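PDB 6TZN: La-related protein 7 homolog from Schizosaccharomyces pombe, which binds telomerase RNA ter1 and promotes its assembly with the catalytic subunit trt1 into the telomerase holoenzyme. Local coordinates for residues A[22-34]-A[47-61]. Sequence-based numbering, arbitrary orientation.
Sequences LTNKSTIHSLLSY and PMYIDYRKDETEAII
Lys-25, in the first turn of helix 25-39, stretches its chain past Ile-50 and Tyr-52 to give NZ to a backbone carbonyl on edge strand 47-51: NZ to Ile-50 O is 2.8 Å, the donor lying close to the line of the C=O bond (164°). The setting is the C-terminal xRRM of this LARP7-family protein, and the contact illustrates how an RRM lays a helix over one face of its antiparallel sheet. Helix 25-34 crosses strand 47-51 at 126°, with 9.4 Å between their axes. Ile-28 and Leu-32, one turn apart, point into the sheet, where Leu-32 CD1 meets Ile-61 CD1 at 3.6 Å. Ile-28 divides its branches: CG2 leans on Ile-50 CG2, while CD1 sits over one face of the Tyr-52 ring, 3.5 Å from Tyr-52 CG. With chi1 at 176°, the Tyr-52 ring swings away from its own backbone nitrogen and up against the Thr-23 to Lys-25 backbone, with Thr-23 CG2 beside the hydroxyl end. That hydroxyl donates to Glu-56 O, pinning the ring to the turn of residues 53-56. A leucine at Tyr-52 would probably leave Ile-28 CD1 without its aromatic face and the Glu-56 carbonyl without this donor, freeing the turn to shift. Asn-24 is the N-cap of the helix, its OD1 accepting from Thr-27 N and Thr-27 OG1, which reach it from opposite faces of its plane. Further along the helix, Pro-47 CG lies over a face of the His-29 ring in a CH-pi contact, 4.0 Å from the centroid. At the edge of that imidazole, in its plane, a water sits 3.1 Å from His-29 ND1.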
ATOM      1  N   LEU A  22      -7.924   9.057   8.587  1.00 16.35           N
ATOM      2  CA  LEU A  22      -7.569  10.464   8.503  1.00 17.23           C
ATOM      3  C   LEU A  22      -6.116  10.679   8.088  1.00 17.08           C
ATOM      4  O   LEU A  22      -5.573  11.773   8.269  1.00 17.03           O
ATOM      5  CB  LEU A  22      -7.963  11.202   9.782  1.00 19.79           C
ATOM      6  CG  LEU A  22      -9.495  11.247   9.971  1.00 22.84           C
ATOM      7  CD1 LEU A  22      -9.875  11.574  11.400  1.00 24.83           C
ATOM      8  CD2 LEU A  22     -10.162  12.224   8.997  1.00 25.95           C
ATOM      9  N   THR A  23      -5.488   9.659   7.497  1.00 16.49           N
ATOM     10  CA  THR A  23      -4.119   9.762   7.017  1.00 16.30           C
ATOM     11  C   THR A  23      -4.073  10.548   5.703  1.00 16.21           C
ATOM     12  O   THR A  23      -5.076  11.115   5.253  1.00 17.77           O
ATOM     13  CB  THR A  23      -3.487   8.370   6.932  1.00 15.67           C
ATOM     14  OG1 THR A  23      -2.061   8.499   6.903  1.00 15.72           O
ATOM     15  CG2 THR A  23      -3.957   7.601   5.688  1.00 16.91           C
ATOM     16  N   ASN A  24      -2.884  10.624   5.102  1.00 16.61           N
ATOM     17  CA  ASN A  24      -2.694  11.348   3.852  1.00 17.64           C
ATOM     18  C   ASN A  24      -1.643  10.642   3.000  1.00 16.87           C
ATOM     19  O   ASN A  24      -0.988   9.696   3.441  1.00 16.81           O
ATOM     20  CB  ASN A  24      -2.384  12.837   4.081  1.00 19.51           C
ATOM     21  CG  ASN A  24      -1.078  13.078   4.822  1.00 20.63           C
ATOM     22  OD1 ASN A  24      -0.270  12.171   5.010  1.00 22.01           O
ATOM     23  ND2 ASN A  24      -0.855  14.324   5.225  1.00 26.46           N
ATOM     24  N   LYS A  25      -1.493  11.114   1.760  1.00 18.16           N
ATOM     25  CA  LYS A  25      -0.596  10.448   0.819  1.00 17.98           C
ATOM     26  C   LYS A  25       0.849  10.469   1.302  1.00 17.57           C
ATOM     27  O   LYS A  25       1.585   9.497   1.107  1.00 19.19           O
ATOM     28  CB  LYS A  25      -0.705  11.085  -0.565  1.00 20.47           C
ATOM     29  CG  LYS A  25      -1.938  10.671  -1.344  1.00 24.11           C
ATOM     30  CD  LYS A  25      -1.961  11.296  -2.732  1.00 27.26           C
ATOM     31  CE  LYS A  25      -3.324  11.126  -3.372  1.00 30.47           C
ATOM     32  NZ  LYS A  25      -3.260  11.147  -4.854  1.00 38.05           N
ATOM     33  N   SER A  26       1.283  11.570   1.918  1.00 18.87           N
ATOM     34  CA  SER A  26       2.657  11.647   2.405  1.00 18.86           C
ATOM     35  C   SER A  26       2.927  10.582   3.462  1.00 17.22           C
ATOM     36  O   SER A  26       3.967   9.905   3.429  1.00 18.15           O
ATOM     37  CB  SER A  26       2.934  13.035   2.975  1.00 23.17           C
ATOM     38  OG  SER A  26       4.228  13.090   3.541  1.00 28.26           O
ATOM     39  N   THR A  27       1.998  10.412   4.405  1.00 16.71           N
ATOM     40  CA  THR A  27       2.168   9.389   5.429  1.00 16.54           C
ATOM     41  C   THR A  27       2.136   7.999   4.818  1.00 16.28           C
ATOM     42  O   THR A  27       2.942   7.141   5.187  1.00 16.39           O
ATOM     43  CB  THR A  27       1.101   9.526   6.518  1.00 16.40           C
ATOM     44  OG1 THR A  27       1.152  10.846   7.067  1.00 19.08           O
ATOM     45  CG2 THR A  27       1.326   8.510   7.638  1.00 18.15           C
ATOM     46  N   ILE A  28       1.217   7.757   3.876  1.00 15.32           N
ATOM     47  CA  ILE A  28       1.174   6.453   3.216  1.00 15.23           C
ATOM     48  C   ILE A  28       2.499   6.164   2.523  1.00 15.61           C
ATOM     49  O   ILE A  28       3.045   5.061   2.632  1.00 16.57           O
ATOM     50  CB  ILE A  28      -0.016   6.362   2.240  1.00 15.32           C
ATOM     51  CG1 ILE A  28      -1.346   6.505   2.983  1.00 16.48           C
ATOM     52  CG2 ILE A  28       0.049   5.060   1.445  1.00 16.45           C
ATOM     53  CD1 ILE A  28      -2.514   6.826   2.051  1.00 18.05           C
ATOM     54  N   HIS A  29       3.049   7.154   1.824  1.00 16.72           N
ATOM     55  CA  HIS A  29       4.333   6.964   1.156  1.00 17.75           C
ATOM     56  C   HIS A  29       5.420   6.589   2.158  1.00 17.78           C
ATOM     57  O   HIS A  29       6.180   5.636   1.946  1.00 18.60           O
ATOM     58  CB  HIS A  29       4.716   8.235   0.393  1.00 19.99           C
ATOM     59  CG  HIS A  29       5.948   8.086  -0.442  1.00 23.99           C
ATOM     60  ND1 HIS A  29       5.911   8.058  -1.818  1.00 29.75           N
ATOM     61  CD2 HIS A  29       7.251   7.961  -0.097  1.00 29.52           C
ATOM     62  CE1 HIS A  29       7.139   7.926  -2.287  1.00 29.88           C
ATOM     63  NE2 HIS A  29       7.970   7.857  -1.262  1.00 29.53           N
ATOM     64  N   SER A  30       5.500   7.323   3.270  1.00 16.86           N
ATOM     65  CA  SER A  30       6.512   7.034   4.280  1.00 17.85           C
ATOM     66  C   SER A  30       6.300   5.663   4.902  1.00 15.98           C
ATOM     67  O   SER A  30       7.268   4.927   5.146  1.00 17.88           O
ATOM     68  CB  SER A  30       6.488   8.110   5.364  1.00 20.58           C
ATOM     69  OG  SER A  30       6.874   9.356   4.821  1.00 22.43           O
ATOM     70  N   LEU A  31       5.044   5.310   5.186  1.00 15.39           N
ATOM     71  CA  LEU A  31       4.746   4.005   5.765  1.00 15.94           C
ATOM     72  C   LEU A  31       5.159   2.887   4.811  1.00 15.85           C
ATOM     73  O   LEU A  31       5.816   1.912   5.210  1.00 16.41           O
ATOM     74  CB  LEU A  31       3.256   3.923   6.098  1.00 16.52           C
ATOM     75  CG  LEU A  31       2.745   2.667   6.808  1.00 19.31           C
ATOM     76  CD1 LEU A  31       1.514   3.009   7.656  1.00 21.04           C
ATOM     77  CD2 LEU A  31       2.413   1.567   5.811  1.00 20.98           C
ATOM     78  N   LEU A  32       4.777   3.008   3.539  1.00 16.22           N
ATOM     79  CA  LEU A  32       5.159   1.994   2.560  1.00 18.26           C
ATOM     80  C   LEU A  32       6.674   1.862   2.471  1.00 20.00           C
ATOM     81  O   LEU A  32       7.200   0.750   2.443  1.00 21.24           O
ATOM     82  CB  LEU A  32       4.573   2.353   1.198  1.00 21.67           C
ATOM     83  CG  LEU A  32       3.058   2.232   1.062  1.00 24.86           C
ATOM     84  CD1 LEU A  32       2.618   2.761  -0.288  1.00 24.84           C
ATOM     85  CD2 LEU A  32       2.598   0.791   1.237  1.00 25.99           C
ATOM     86  N   SER A  33       7.395   2.985   2.434  1.00 20.81           N
ATOM     87  CA  SER A  33       8.852   2.930   2.357  1.00 22.78           C
ATOM     88  C   SER A  33       9.453   2.283   3.598  1.00 22.14           C
ATOM     89  O   SER A  33      10.394   1.486   3.499  1.00 23.21           O
ATOM     90  CB  SER A  33       9.411   4.336   2.161  1.00 27.62           C
ATOM     91  OG  SER A  33       8.845   4.932   1.008  1.00 33.33           O
ATOM     92  N   TYR A  34       8.927   2.619   4.772  1.00 19.78           N
ATOM     93  CA  TYR A  34       9.423   2.055   6.020  1.00 20.12           C
ATOM     94  C   TYR A  34       9.256   0.541   6.033  1.00 18.09           C
ATOM     95  O   TYR A  34      10.196  -0.202   6.349  1.00 19.98           O
ATOM     96  CB  TYR A  34       8.665   2.706   7.184  1.00 20.21           C
ATOM     97  CG  TYR A  34       9.148   2.291   8.548  1.00 19.52           C
ATOM     98  CD1 TYR A  34       8.697   1.115   9.140  1.00 18.96           C
ATOM     99  CD2 TYR A  34      10.063   3.070   9.243  1.00 21.75           C
ATOM    100  CE1 TYR A  34       9.154   0.727  10.386  1.00 20.09           C
ATOM    101  CE2 TYR A  34      10.515   2.696  10.491  1.00 22.36           C
ATOM    102  CZ  TYR A  34      10.061   1.522  11.055  1.00 20.09           C
ATOM    103  OH  TYR A  34      10.512   1.156  12.296  1.00 22.49           O
ATOM    104  N   PRO A  47       6.932   3.639  -4.880  1.00 25.44           N
ATOM    105  CA  PRO A  47       5.497   3.739  -5.143  1.00 25.50           C
ATOM    106  C   PRO A  47       5.263   4.973  -5.987  1.00 27.22           C
ATOM    107  O   PRO A  47       5.188   6.091  -5.469  1.00 36.76           O
ATOM    108  CB  PRO A  47       4.893   3.880  -3.741  1.00 25.60           C
ATOM    109  CG  PRO A  47       5.976   4.519  -2.924  1.00 28.17           C
ATOM    110  CD  PRO A  47       7.300   4.215  -3.578  1.00 24.24           C
ATOM    111  N   MET A  48       5.180   4.783  -7.301  1.00 22.44           N
ATOM    112  CA  MET A  48       5.174   5.924  -8.207  1.00 21.87           C
ATOM    113  C   MET A  48       3.952   6.800  -7.983  1.00 21.20           C
ATOM    114  O   MET A  48       4.055   8.032  -7.947  1.00 25.87           O
ATOM    115  CB  MET A  48       5.204   5.451  -9.652  1.00 23.33           C
ATOM    116  CG  MET A  48       5.265   6.609 -10.611  1.00 27.03           C
ATOM    117  SD  MET A  48       5.305   6.049 -12.304  1.00 29.47           S
ATOM    118  CE  MET A  48       6.475   4.739 -12.100  1.00 22.93           C
ATOM    119  N   TYR A  49       2.781   6.187  -7.854  1.00 19.04           N
ATOM    120  CA  TYR A  49       1.557   6.933  -7.609  1.00 18.48           C
ATOM    121  C   TYR A  49       0.769   6.272  -6.496  1.00 18.57           C
ATOM    122  O   TYR A  49       0.718   5.044  -6.391  1.00 18.65           O
ATOM    123  CB  TYR A  49       0.709   7.040  -8.881  1.00 18.87           C
ATOM    124  CG  TYR A  49       1.457   7.734  -9.992  1.00 19.10           C
ATOM    125  CD1 TYR A  49       1.864   9.056  -9.851  1.00 24.59           C
ATOM    126  CD2 TYR A  49       1.789   7.066 -11.164  1.00 17.48           C
ATOM    127  CE1 TYR A  49       2.561   9.704 -10.850  1.00 24.99           C
ATOM    128  CE2 TYR A  49       2.477   7.714 -12.184  1.00 18.01           C
ATOM    129  CZ  TYR A  49       2.873   9.030 -12.011  1.00 21.43           C
ATOM    130  OH  TYR A  49       3.567   9.694 -12.995  1.00 20.22           O
ATOM    131  N   ILE A  50       0.180   7.102  -5.652  1.00 18.54           N
ATOM    132  CA  ILE A  50      -0.678   6.667  -4.567  1.00 19.22           C
ATOM    133  C   ILE A  50      -2.040   7.285  -4.823  1.00 19.98           C
ATOM    134  O   ILE A  50      -2.177   8.515  -4.825  1.00 23.09           O
ATOM    135  CB  ILE A  50      -0.115   7.108  -3.209  1.00 20.20           C
ATOM    136  CG1 ILE A  50       1.257   6.464  -2.982  1.00 22.00           C
ATOM    137  CG2 ILE A  50      -1.090   6.778  -2.082  1.00 22.33           C
ATOM    138  CD1 ILE A  50       1.973   6.975  -1.752  1.00 25.47           C
ATOM    139  N   ASP A  51      -3.039   6.447  -5.073  1.00 18.17           N
ATOM    140  CA  ASP A  51      -4.406   6.921  -5.251  1.00 20.44           C
ATOM    141  C   ASP A  51      -5.103   6.802  -3.903  1.00 19.46           C
ATOM    142  O   ASP A  51      -5.364   5.693  -3.421  1.00 19.46           O
ATOM    143  CB  ASP A  51      -5.134   6.116  -6.325  1.00 23.83           C
ATOM    144  CG  ASP A  51      -4.473   6.214  -7.706  1.00 30.27           C
ATOM    145  OD1 ASP A  51      -3.609   7.092  -7.945  1.00 29.98           O
ATOM    146  OD2 ASP A  51      -4.837   5.397  -8.570  1.00 31.66           O
ATOM    147  N   TYR A  52      -5.379   7.939  -3.274  1.00 19.64           N
ATOM    148  CA  TYR A  52      -5.953   7.935  -1.939  1.00 19.19           C
ATOM    149  C   TYR A  52      -6.850   9.150  -1.777  1.00 20.32           C
ATOM    150  O   TYR A  52      -6.473  10.256  -2.166  1.00 21.42           O
ATOM    151  CB  TYR A  52      -4.872   7.947  -0.849  1.00 19.86           C
ATOM    152  CG  TYR A  52      -5.475   8.038   0.526  1.00 17.84           C
ATOM    153  CD1 TYR A  52      -6.139   6.953   1.088  1.00 18.05           C
ATOM    154  CD2 TYR A  52      -5.439   9.229   1.240  1.00 19.06           C
ATOM    155  CE1 TYR A  52      -6.727   7.040   2.338  1.00 17.90           C
ATOM    156  CE2 TYR A  52      -6.019   9.325   2.492  1.00 19.07           C
ATOM    157  CZ  TYR A  52      -6.661   8.234   3.033  1.00 17.42           C
ATOM    158  OH  TYR A  52      -7.261   8.336   4.260  1.00 18.61           O
ATOM    159  N   ARG A  53      -8.027   8.929  -1.195  1.00 20.48           N
ATOM    160  CA  ARG A  53      -8.986   9.988  -0.908  1.00 20.77           C
ATOM    161  C   ARG A  53      -9.136  10.106   0.598  1.00 21.92           C
ATOM    162  O   ARG A  53      -9.347   9.100   1.282  1.00 20.60           O
ATOM    163  CB  ARG A  53     -10.350   9.668  -1.522  1.00 25.55           C
ATOM    164  CG  ARG A  53     -11.360  10.780  -1.340  1.00 31.27           C
ATOM    165  N   LYS A  54      -9.053  11.333   1.111  1.00 25.52           N
ATOM    166  CA  LYS A  54      -9.167  11.552   2.547  1.00 27.54           C
ATOM    167  C   LYS A  54     -10.460  10.952   3.088  1.00 21.99           C
ATOM    168  O   LYS A  54     -11.512  11.003   2.439  1.00 20.66           O
ATOM    169  CB  LYS A  54      -9.118  13.050   2.850  1.00 33.94           C
ATOM    170  CG  LYS A  54      -9.085  13.374   4.330  1.00 36.63           C
ATOM    171  CD  LYS A  54      -8.814  14.850   4.576  1.00 37.55           C
ATOM    172  CE  LYS A  54      -8.852  15.172   6.057  1.00 38.42           C
ATOM    173  NZ  LYS A  54      -7.973  14.254   6.827  1.00 40.27           N
ATOM    174  N   ASP A  55     -10.367  10.365   4.284  1.00 21.67           N
ATOM    175  CA  ASP A  55     -11.480   9.716   4.975  1.00 21.08           C
ATOM    176  C   ASP A  55     -11.876   8.376   4.379  1.00 22.49           C
ATOM    177  O   ASP A  55     -12.954   7.856   4.675  1.00 24.70           O
ATOM    178  CB  ASP A  55     -12.688  10.635   5.224  1.00 22.38           C
ATOM    179  CG  ASP A  55     -12.855  10.979   6.684  1.00 24.06           C
ATOM    180  OD1 ASP A  55     -12.359  10.215   7.537  1.00 25.72           O
ATOM    181  OD2 ASP A  55     -13.469  12.024   6.993  1.00 24.21           O
ATOM    182  N   GLU A  56     -11.017   7.795   3.553  1.00 20.06           N
ATOM    183  CA  GLU A  56     -11.124   6.394   3.182  1.00 18.75           C
ATOM    184  C   GLU A  56     -10.047   5.602   3.911  1.00 17.61           C
ATOM    185  O   GLU A  56      -9.063   6.159   4.406  1.00 19.43           O
ATOM    186  CB  GLU A  56     -11.022   6.222   1.662  1.00 21.48           C
ATOM    187  CG  GLU A  56     -12.130   7.009   0.943  1.00 23.68           C
ATOM    188  CD  GLU A  56     -12.349   6.609  -0.503  1.00 28.09           C
ATOM    189  OE1 GLU A  56     -11.522   5.867  -1.071  1.00 27.86           O
ATOM    190  OE2 GLU A  56     -13.360   7.050  -1.087  1.00 31.82           O
ATOM    191  N   THR A  57     -10.257   4.290   4.000  1.00 18.07           N
ATOM    192  CA  THR A  57      -9.326   3.411   4.693  1.00 17.56           C
ATOM    193  C   THR A  57      -8.542   2.539   3.725  1.00 16.65           C
ATOM    194  O   THR A  57      -7.849   1.613   4.158  1.00 16.87           O
ATOM    195  CB  THR A  57     -10.061   2.551   5.725  1.00 17.85           C
ATOM    196  OG1 THR A  57     -11.026   1.732   5.057  1.00 19.22           O
ATOM    197  CG2 THR A  57     -10.758   3.419   6.767  1.00 21.08           C
ATOM    198  N   GLU A  58      -8.642   2.811   2.427  1.00 17.74           N
ATOM    199  CA  GLU A  58      -7.949   2.043   1.405  1.00 17.81           C
ATOM    200  C   GLU A  58      -7.251   2.994   0.446  1.00 16.82           C
ATOM    201  O   GLU A  58      -7.659   4.149   0.279  1.00 18.09           O
ATOM    202  CB  GLU A  58      -8.915   1.144   0.617  1.00 22.34           C
ATOM    203  CG  GLU A  58      -9.643   0.121   1.473  1.00 30.31           C
ATOM    204  CD  GLU A  58     -10.582  -0.764   0.674  1.00 39.64           C
ATOM    205  OE1 GLU A  58     -10.669  -0.587  -0.560  1.00 39.50           O
ATOM    206  OE2 GLU A  58     -11.236  -1.635   1.288  1.00 45.97           O
ATOM    207  N   ALA A  59      -6.180   2.501  -0.172  1.00 17.38           N
ATOM    208  CA  ALA A  59      -5.497   3.214  -1.239  1.00 16.87           C
ATOM    209  C   ALA A  59      -5.098   2.209  -2.307  1.00 16.60           C
ATOM    210  O   ALA A  59      -4.963   1.013  -2.040  1.00 18.24           O
ATOM    211  CB  ALA A  59      -4.244   3.932  -0.720  1.00 16.99           C
ATOM    212  N   ILE A  60      -4.894   2.699  -3.526  1.00 15.77           N
ATOM    213  CA  ILE A  60      -4.323   1.883  -4.598  1.00 16.20           C
ATOM    214  C   ILE A  60      -2.949   2.445  -4.927  1.00 16.00           C
ATOM    215  O   ILE A  60      -2.816   3.636  -5.227  1.00 17.17           O
ATOM    216  CB  ILE A  60      -5.217   1.844  -5.847  1.00 19.09           C
ATOM    217  CG1 ILE A  60      -6.558   1.179  -5.518  1.00 23.51           C
ATOM    218  CG2 ILE A  60      -4.496   1.120  -6.980  1.00 21.24           C
ATOM    219  CD1 ILE A  60      -7.508   1.093  -6.693  1.00 26.86           C
ATOM    220  N   ILE A  61      -1.929   1.592  -4.857  1.00 16.09           N
ATOM    221  CA  ILE A  61      -0.554   1.981  -5.139  1.00 16.21           C
ATOM    222  C   ILE A  61      -0.177   1.481  -6.528  1.00 15.79           C
ATOM    223  O   ILE A  61      -0.321   0.286  -6.826  1.00 16.50           O
ATOM    224  CB  ILE A  61       0.417   1.409  -4.089  1.00 17.12           C
ATOM    225  CG1 ILE A  61      -0.140   1.552  -2.663  1.00 19.37           C
ATOM    226  CG2 ILE A  61       1.791   2.065  -4.237  1.00 19.33           C
ATOM    227  CD1 ILE A  61      -0.452   2.985  -2.249  1.00 19.80           C
TER
HETATM  228  O   HOH W   1      -5.662  10.156  -5.497  1.00 38.81           O
HETATM  229  O   HOH W   2       4.114   8.000  -4.374  1.00 56.20           O